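Side-chain contacts in Thiol:disulfide interchange protein (Klebsiella pneumoniae, PDB 6DXN), which probably acts as a periplasmic thiol:disulfide oxidoreductase of the DsbA subfamily of the thioredoxin family: residues 167-172 with 177-182; 77-82 with 134-139. One frame throughout, in Å; residues are numbered along the deposited sequence.

Contact 1 (167-172 with 177-182); sequences SLAQDD and AEDMAN
Ala169 and Asp179 are joined by the one hydrogen bond between the loop 167-172 and the helical turns 177-182. The backbone N of Ala169 gives its hydrogen to OD2 of Asp179 at 2.9 Å, nearly straight at 161°, and uses the anti lone pair of that oxygen, the one turned away from OD1. The same OD2 lies 3.4 Å from Ala169 CB and 3.3 Å from Leu168 CD2, and is thus wrapped by two aliphatic groups beside its donor. With CG anti to its own backbone N (chi1 -156°), Asp179 carries the carboxylate out toward the loop.

Leu168 spreads its two methyls over successive residues of the helix. CD2 reaches Asp179, where it also comes within 3.6 Å of the backbone O, while CD1 rests against selenomethionine 180 (Met180), 3.6 Å from both CA and CB. The two side chains meet at about a right angle, and because the Met180 chain bends at chi2 and chi3, its SE and CE fold back around CD1, each 3.9 Å away. On the far side of the peptide, Leu168 O accepts a bond from Gln170 NE2 at 2.9 Å, bent to 134° at the hydrogen, which links the two residues within the loop.

In the second shell, OD1 of Asp179 forms a salt bridge with Lys4 NZ and a hydrogen bond with Tyr6 OH. The buried carboxylate therefore links the N-terminal segment, the loop and the helix, and the lysine would be expected to stabilise its negative charge. The loop leads from strand 161-163 into helix 173-188 and folds back along that helix's first turns, whereas Met180 also packs on Val45 and Ile49 of helix 45-52.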
ATOM      1  N   SER A 167       8.755  13.289   9.224  1.00 14.40           N
ATOM      2  CA  SER A 167       8.928  14.752   9.110  1.00 13.19           C
ATOM      3  C   SER A 167       7.645  15.551   9.389  1.00 13.95           C
ATOM      4  O   SER A 167       7.733  16.752   9.718  1.00 15.08           O
ATOM      5  CB  SER A 167       9.465  15.109   7.740  1.00 12.44           C
ATOM      6  OG  SER A 167       8.454  15.015   6.728  1.00 11.57           O
ATOM      7  N   LEU A 168       6.480  14.908   9.272  1.00 13.92           N
ATOM      8  CA  LEU A 168       5.161  15.585   9.358  1.00 15.34           C
ATOM      9  C   LEU A 168       4.746  15.951  10.797  1.00 16.34           C
ATOM     10  O   LEU A 168       5.369  15.550  11.769  1.00 15.24           O
ATOM     11  CB  LEU A 168       4.120  14.674   8.699  1.00 16.25           C
ATOM     12  CG  LEU A 168       4.308  14.434   7.199  1.00 16.49           C
ATOM     13  CD1 LEU A 168       3.508  13.227   6.730  1.00 16.27           C
ATOM     14  CD2 LEU A 168       3.940  15.670   6.393  1.00 16.96           C
ATOM     15  N   ALA A 169       3.655  16.729  10.869  1.00 16.46           N
ATOM     16  CA  ALA A 169       3.026  17.265  12.084  1.00 18.59           C
ATOM     17  C   ALA A 169       2.873  16.166  13.134  1.00 18.93           C
ATOM     18  O   ALA A 169       2.305  15.115  12.853  1.00 19.52           O
ATOM     19  CB  ALA A 169       1.689  17.868  11.734  1.00 19.27           C
ATOM     20  N   GLN A 170       3.324  16.465  14.358  1.00 20.43           N
ATOM     21  CA  GLN A 170       3.366  15.502  15.448  1.00 24.00           C
ATOM     22  C   GLN A 170       2.281  15.742  16.509  1.00 24.57           C
ATOM     23  O   GLN A 170       2.159  14.932  17.421  1.00 25.44           O
ATOM     24  CB  GLN A 170       4.766  15.552  16.060  1.00 24.50           C
ATOM     25  CG  GLN A 170       5.852  15.132  15.083  1.00 24.76           C
ATOM     26  CD  GLN A 170       5.752  13.669  14.730  1.00 24.91           C
ATOM     27  OE1 GLN A 170       5.394  12.842  15.564  1.00 23.15           O
ATOM     28  NE2 GLN A 170       6.072  13.336  13.489  1.00 22.85           N
ATOM     29  N   ASP A 171       1.492  16.817  16.371  1.00 26.31           N
ATOM     30  CA  ASP A 171       0.426  17.155  17.346  1.00 25.44           C
ATOM     31  C   ASP A 171      -0.392  15.907  17.697  1.00 25.65           C
ATOM     32  O   ASP A 171      -0.332  15.439  18.837  1.00 24.56           O
ATOM     33  CB  ASP A 171      -0.474  18.275  16.826  1.00 26.52           C
ATOM     34  CG  ASP A 171       0.248  19.602  16.691  1.00 26.92           C
ATOM     35  OD1 ASP A 171       0.927  20.003  17.661  1.00 25.69           O
ATOM     36  OD2 ASP A 171       0.168  20.197  15.604  1.00 28.03           O
ATOM     37  N   ASP A 172      -1.185  15.415  16.738  1.00 23.48           N
ATOM     38  CA  ASP A 172      -1.971  14.190  16.947  1.00 23.62           C
ATOM     39  C   ASP A 172      -2.124  13.486  15.589  1.00 21.32           C
ATOM     40  O   ASP A 172      -1.700  14.017  14.554  1.00 17.53           O
ATOM     41  CB  ASP A 172      -3.286  14.461  17.687  1.00 23.65           C
ATOM     42  CG  ASP A 172      -4.432  14.920  16.814  1.00 24.30           C
ATOM     43  OD1 ASP A 172      -4.164  15.484  15.738  1.00 22.86           O
ATOM     44  OD2 ASP A 172      -5.591  14.662  17.210  1.00 24.38           O
ATOM     45  N   ALA A 177      -2.297  12.819   9.580  1.00 17.37           N
ATOM     46  CA  ALA A 177      -2.909  12.256   8.378  1.00 17.13           C
ATOM     47  C   ALA A 177      -3.214  13.373   7.368  1.00 16.79           C
ATOM     48  O   ALA A 177      -2.973  13.208   6.180  1.00 15.39           O
ATOM     49  CB  ALA A 177      -4.155  11.481   8.736  1.00 17.36           C
ATOM     50  N   GLU A 178      -3.724  14.506   7.865  1.00 18.09           N
ATOM     51  CA  GLU A 178      -4.054  15.647   7.005  1.00 19.53           C
ATOM     52  C   GLU A 178      -2.774  16.202   6.365  1.00 17.52           C
ATOM     53  O   GLU A 178      -2.777  16.539   5.189  1.00 15.93           O
ATOM     54  CB  GLU A 178      -4.765  16.756   7.782  1.00 21.57           C
ATOM     55  CG  GLU A 178      -5.273  17.889   6.888  1.00 24.72           C
ATOM     56  CD  GLU A 178      -5.844  19.096   7.617  1.00 27.40           C
ATOM     57  OE1 GLU A 178      -5.282  19.468   8.672  1.00 29.71           O
ATOM     58  OE2 GLU A 178      -6.860  19.661   7.133  1.00 28.71           O
ATOM     59  N   ASP A 179      -1.692  16.255   7.149  1.00 16.75           N
ATOM     60  CA  ASP A 179      -0.393  16.814   6.725  1.00 17.26           C
ATOM     61  C   ASP A 179       0.218  15.909   5.647  1.00 16.63           C
ATOM     62  O   ASP A 179       0.882  16.384   4.718  1.00 14.99           O
ATOM     63  CB  ASP A 179       0.544  16.990   7.931  1.00 16.96           C
ATOM     64  CG  ASP A 179       1.629  18.048   7.751  1.00 18.67           C
ATOM     65  OD1 ASP A 179       1.423  18.950   6.927  1.00 17.20           O
ATOM     66  OD2 ASP A 179       2.663  17.973   8.461  1.00 18.14           O
HETATM   67  N   MSE A 180      -0.011  14.596   5.784  1.00 17.48           N
HETATM   68  CA  MSE A 180       0.502  13.632   4.829  1.00 16.66           C
HETATM   69  C   MSE A 180      -0.200  13.808   3.507  1.00 15.08           C
HETATM   70  O   MSE A 180       0.447  13.825   2.454  1.00 14.07           O
HETATM   71  CB  MSE A 180       0.333  12.212   5.370  1.00 18.88           C
HETATM   72  CG  MSE A 180       0.491  11.184   4.258  1.00 19.77           C
HETATM   73 SE   MSE A 180       2.362  11.040   3.688  1.00 27.36          SE
HETATM   74  CE  MSE A 180       2.954   9.727   5.049  1.00 25.76           C
ATOM     75  N   ALA A 181      -1.532  13.945   3.550  1.00 14.81           N
ATOM     76  CA  ALA A 181      -2.329  14.139   2.330  1.00 14.94           C
ATOM     77  C   ALA A 181      -1.936  15.463   1.661  1.00 15.82           C
ATOM     78  O   ALA A 181      -1.905  15.563   0.439  1.00 16.27           O
ATOM     79  CB  ALA A 181      -3.800  14.104   2.644  1.00 13.93           C
ATOM     80  N   ASN A 182      -1.662  16.477   2.489  1.00 16.83           N
ATOM     81  CA  ASN A 182      -1.243  17.794   1.986  1.00 17.06           C
ATOM     82  C   ASN A 182       0.102  17.653   1.258  1.00 16.26           C
ATOM     83  O   ASN A 182       0.244  18.136   0.132  1.00 15.44           O
ATOM     84  CB  ASN A 182      -1.198  18.837   3.103  1.00 17.69           C
ATOM     85  CG  ASN A 182      -2.570  19.322   3.523  1.00 18.17           C
ATOM     86  OD1 ASN A 182      -3.539  19.199   2.776  1.00 19.13           O
ATOM     87  ND2 ASN A 182      -2.657  19.904   4.704  1.00 17.70           N
TER

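Contact 2 (77-82 with 134-139); sequences AWAVAQ and KALIAR
Two helices of the DsbA-type thioredoxin domain, 71-83 and 131-146, pack here through a small interface of Ala79 and Gln82 on one helix and Leu136 and Ile137 on the other. Helix 71-83 belongs to the helical part of the domain that DsbA proteins carry inserted in the thioredoxin fold, and helix 131-146 returns the chain toward strand 154-157. Their short segments approach to 8.8 Å between axes, with N-to-C directions 132° apart, and the closest pair of CA atoms is Ala79 and Leu136 at 6.0 Å.

Ala79 sits at the centre of the interface. It turns its CB toward the other helix, where it touches Ile137 CG1 at 3.6 Å and Leu136 CD2 at 4.1 Å. Leu136 projects from its helix with CG anti to the backbone N (chi1 -172°), which carries CD2 across to Ala79, where it also lies 3.9 Å from CA. Ile137 contributes CG1 rather than CG2 to this contact.

Behind the alanine, Val80 packs on Phe114, Tyr124 and Met127 of the helices 107-115 and 121-129, so helix 71-83 is flanked by other helices as well. Trp78 turns toward the sheet instead, where its NE1 is hydrogen-bonded to Lys61 O and its ring meets Phe29 edge-to-face. Gln82 runs across Leu136 at about a right angle; this is a van der Waals contact, in which NE2 lies 3.6 Å from the methyl CD2.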
ATOM      1  N   ALA A  77      -2.691 -12.639  -2.466  1.00 12.35           N
ATOM      2  CA  ALA A  77      -4.013 -12.405  -1.900  1.00 11.69           C
ATOM      3  C   ALA A  77      -4.463 -10.964  -2.182  1.00 11.74           C
ATOM      4  O   ALA A  77      -5.640 -10.719  -2.476  1.00 10.75           O
ATOM      5  CB  ALA A  77      -4.001 -12.706  -0.426  1.00 11.87           C
ATOM      6  N   TRP A  78      -3.517 -10.020  -2.133  1.00 11.31           N
ATOM      7  CA  TRP A  78      -3.873  -8.605  -2.368  1.00 10.84           C
ATOM      8  C   TRP A  78      -4.281  -8.417  -3.844  1.00 11.78           C
ATOM      9  O   TRP A  78      -5.254  -7.712  -4.158  1.00 11.60           O
ATOM     10  CB  TRP A  78      -2.718  -7.708  -1.907  1.00 10.21           C
ATOM     11  CG  TRP A  78      -3.017  -6.240  -1.870  1.00  9.69           C
ATOM     12  CD1 TRP A  78      -2.322  -5.255  -2.508  1.00  9.92           C
ATOM     13  CD2 TRP A  78      -4.101  -5.587  -1.185  1.00  9.90           C
ATOM     14  NE1 TRP A  78      -2.881  -4.038  -2.248  1.00  9.73           N
ATOM     15  CE2 TRP A  78      -3.975  -4.205  -1.445  1.00  9.65           C
ATOM     16  CE3 TRP A  78      -5.151  -6.023  -0.366  1.00 10.14           C
ATOM     17  CZ2 TRP A  78      -4.862  -3.263  -0.928  1.00  9.16           C
ATOM     18  CZ3 TRP A  78      -6.046  -5.093   0.123  1.00 10.26           C
ATOM     19  CH2 TRP A  78      -5.893  -3.729  -0.150  1.00  9.93           C
ATOM     20  N   ALA A  79      -3.546  -9.082  -4.743  1.00 13.12           N
ATOM     21  CA  ALA A  79      -3.803  -9.025  -6.183  1.00 14.05           C
ATOM     22  C   ALA A  79      -5.185  -9.609  -6.496  1.00 15.24           C
ATOM     23  O   ALA A  79      -5.948  -9.020  -7.268  1.00 14.49           O
ATOM     24  CB  ALA A  79      -2.704  -9.740  -6.925  1.00 13.95           C
ATOM     25  N   VAL A  80      -5.501 -10.765  -5.891  1.00 16.75           N
ATOM     26  CA  VAL A  80      -6.808 -11.392  -6.070  1.00 18.21           C
ATOM     27  C   VAL A  80      -7.873 -10.470  -5.469  1.00 19.17           C
ATOM     28  O   VAL A  80      -8.961 -10.316  -6.038  1.00 22.32           O
ATOM     29  CB  VAL A  80      -6.886 -12.798  -5.435  1.00 18.60           C
ATOM     30  CG1 VAL A  80      -8.319 -13.289  -5.326  1.00 20.04           C
ATOM     31  CG2 VAL A  80      -6.041 -13.818  -6.177  1.00 18.28           C
ATOM     32  N   ALA A  81      -7.550  -9.887  -4.307  1.00 19.04           N
ATOM     33  CA  ALA A  81      -8.449  -8.991  -3.561  1.00 19.90           C
ATOM     34  C   ALA A  81      -8.944  -7.828  -4.433  1.00 21.51           C
ATOM     35  O   ALA A  81     -10.127  -7.460  -4.370  1.00 22.92           O
ATOM     36  CB  ALA A  81      -7.733  -8.464  -2.340  1.00 21.34           C
ATOM     37  N   GLN A  82      -8.035  -7.263  -5.235  1.00 20.01           N
ATOM     38  CA  GLN A  82      -8.319  -6.100  -6.101  1.00 23.43           C
ATOM     39  C   GLN A  82      -9.020  -6.548  -7.391  1.00 24.11           C
ATOM     40  O   GLN A  82      -9.844  -5.820  -7.931  1.00 22.17           O
ATOM     41  CB  GLN A  82      -7.022  -5.355  -6.411  1.00 21.96           C
ATOM     42  CG  GLN A  82      -6.358  -4.786  -5.171  1.00 23.35           C
ATOM     43  CD  GLN A  82      -4.941  -4.341  -5.414  1.00 24.84           C
ATOM     44  OE1 GLN A  82      -4.034  -4.686  -4.662  1.00 30.20           O
ATOM     45  NE2 GLN A  82      -4.731  -3.590  -6.482  1.00 28.55           N
ATOM     46  N   LYS A 134      -1.731 -12.355 -12.011  1.00 18.25           N
ATOM     47  CA  LYS A 134      -0.305 -12.670 -12.126  1.00 19.49           C
ATOM     48  C   LYS A 134       0.484 -11.428 -12.544  1.00 18.77           C
ATOM     49  O   LYS A 134       1.599 -11.227 -12.092  1.00 18.71           O
ATOM     50  CB  LYS A 134      -0.105 -13.793 -13.145  1.00 20.34           C
ATOM     51  CG  LYS A 134      -0.780 -15.109 -12.780  1.00 20.88           C
ATOM     52  CD  LYS A 134      -0.910 -16.063 -13.963  1.00 22.90           C
ATOM     53  CE  LYS A 134       0.403 -16.628 -14.465  1.00 24.46           C
ATOM     54  NZ  LYS A 134       1.018 -17.540 -13.475  1.00 27.28           N
ATOM     55  N   ALA A 135      -0.108 -10.617 -13.426  1.00 19.46           N
ATOM     56  CA  ALA A 135       0.562  -9.413 -13.910  1.00 19.42           C
ATOM     57  C   ALA A 135       0.751  -8.415 -12.762  1.00 18.33           C
ATOM     58  O   ALA A 135       1.785  -7.758 -12.691  1.00 16.40           O
ATOM     59  CB  ALA A 135      -0.221  -8.801 -15.049  1.00 19.07           C
ATOM     60  N   LEU A 136      -0.246  -8.334 -11.869  1.00 19.35           N
ATOM     61  CA  LEU A 136      -0.213  -7.391 -10.745  1.00 20.15           C
ATOM     62  C   LEU A 136       0.794  -7.874  -9.690  1.00 19.11           C
ATOM     63  O   LEU A 136       1.473  -7.073  -9.075  1.00 18.42           O
ATOM     64  CB  LEU A 136      -1.626  -7.249 -10.171  1.00 22.60           C
ATOM     65  CG  LEU A 136      -1.817  -6.158  -9.117  1.00 23.22           C
ATOM     66  CD1 LEU A 136      -1.386  -4.794  -9.649  1.00 25.55           C
ATOM     67  CD2 LEU A 136      -3.264  -6.101  -8.664  1.00 24.10           C
ATOM     68  N   ILE A 137       0.869  -9.191  -9.482  1.00 19.25           N
ATOM     69  CA  ILE A 137       1.829  -9.790  -8.544  1.00 17.52           C
ATOM     70  C   ILE A 137       3.251  -9.452  -9.022  1.00 17.58           C
ATOM     71  O   ILE A 137       4.103  -9.063  -8.234  1.00 17.00           O
ATOM     72  CB  ILE A 137       1.597 -11.316  -8.424  1.00 17.46           C
ATOM     73  CG1 ILE A 137       0.244 -11.632  -7.785  1.00 16.97           C
ATOM     74  CG2 ILE A 137       2.737 -11.986  -7.668  1.00 16.68           C
ATOM     75  CD1 ILE A 137      -0.173 -13.073  -7.917  1.00 18.56           C
ATOM     76  N   ALA A 138       3.494  -9.586 -10.334  1.00 18.78           N
ATOM     77  CA  ALA A 138       4.836  -9.328 -10.871  1.00 17.88           C
ATOM     78  C   ALA A 138       5.162  -7.831 -10.792  1.00 17.46           C
ATOM     79  O   ALA A 138       6.299  -7.464 -10.480  1.00 15.26           O
ATOM     80  CB  ALA A 138       4.958  -9.872 -12.272  1.00 17.97           C
ATOM     81  N   ARG A 139       4.153  -6.985 -11.045  1.00 18.37           N
ATOM     82  CA  ARG A 139       4.298  -5.514 -10.981  1.00 19.05           C
ATOM     83  C   ARG A 139       4.756  -5.093  -9.576  1.00 18.36           C
ATOM     84  O   ARG A 139       5.674  -4.273  -9.419  1.00 18.21           O
ATOM     85  CB  ARG A 139       2.960  -4.852 -11.334  1.00 19.25           C
ATOM     86  CG  ARG A 139       2.903  -3.335 -11.177  1.00 20.06           C
ATOM     87  CD  ARG A 139       3.771  -2.573 -12.164  1.00 22.00           C
ATOM     88  NE  ARG A 139       3.488  -1.140 -12.176  1.00 22.28           N
ATOM     89  CZ  ARG A 139       4.089  -0.256 -12.973  1.00 24.30           C
ATOM     90  NH1 ARG A 139       5.033  -0.654 -13.810  1.00 19.83           N
ATOM     91  NH2 ARG A 139       3.740   1.021 -12.932  1.00 21.20           N
TER

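How the contacts relate
Contact 2 (77-82 with 134-139) closes along the chain before contact 1 (167-172 with 177-182) opens, so the two come in series. Their centres are 30 Å apart, on opposite sides of the chain's centre, and their nearest atoms stay about 16 Å from each other. Contact 2 joins distant parts of the sequence, bringing helix 71-83 of the inserted helical part against helix 131-146, which leads back to the sheet. Contact 1 is local, laying the loop after strand 161-163 on helix 173-188, the last helix. Between them along the chain run strands 154-157 and 161-163 of the mixed sheet. Both contacts lie within one thioredoxin-type domain.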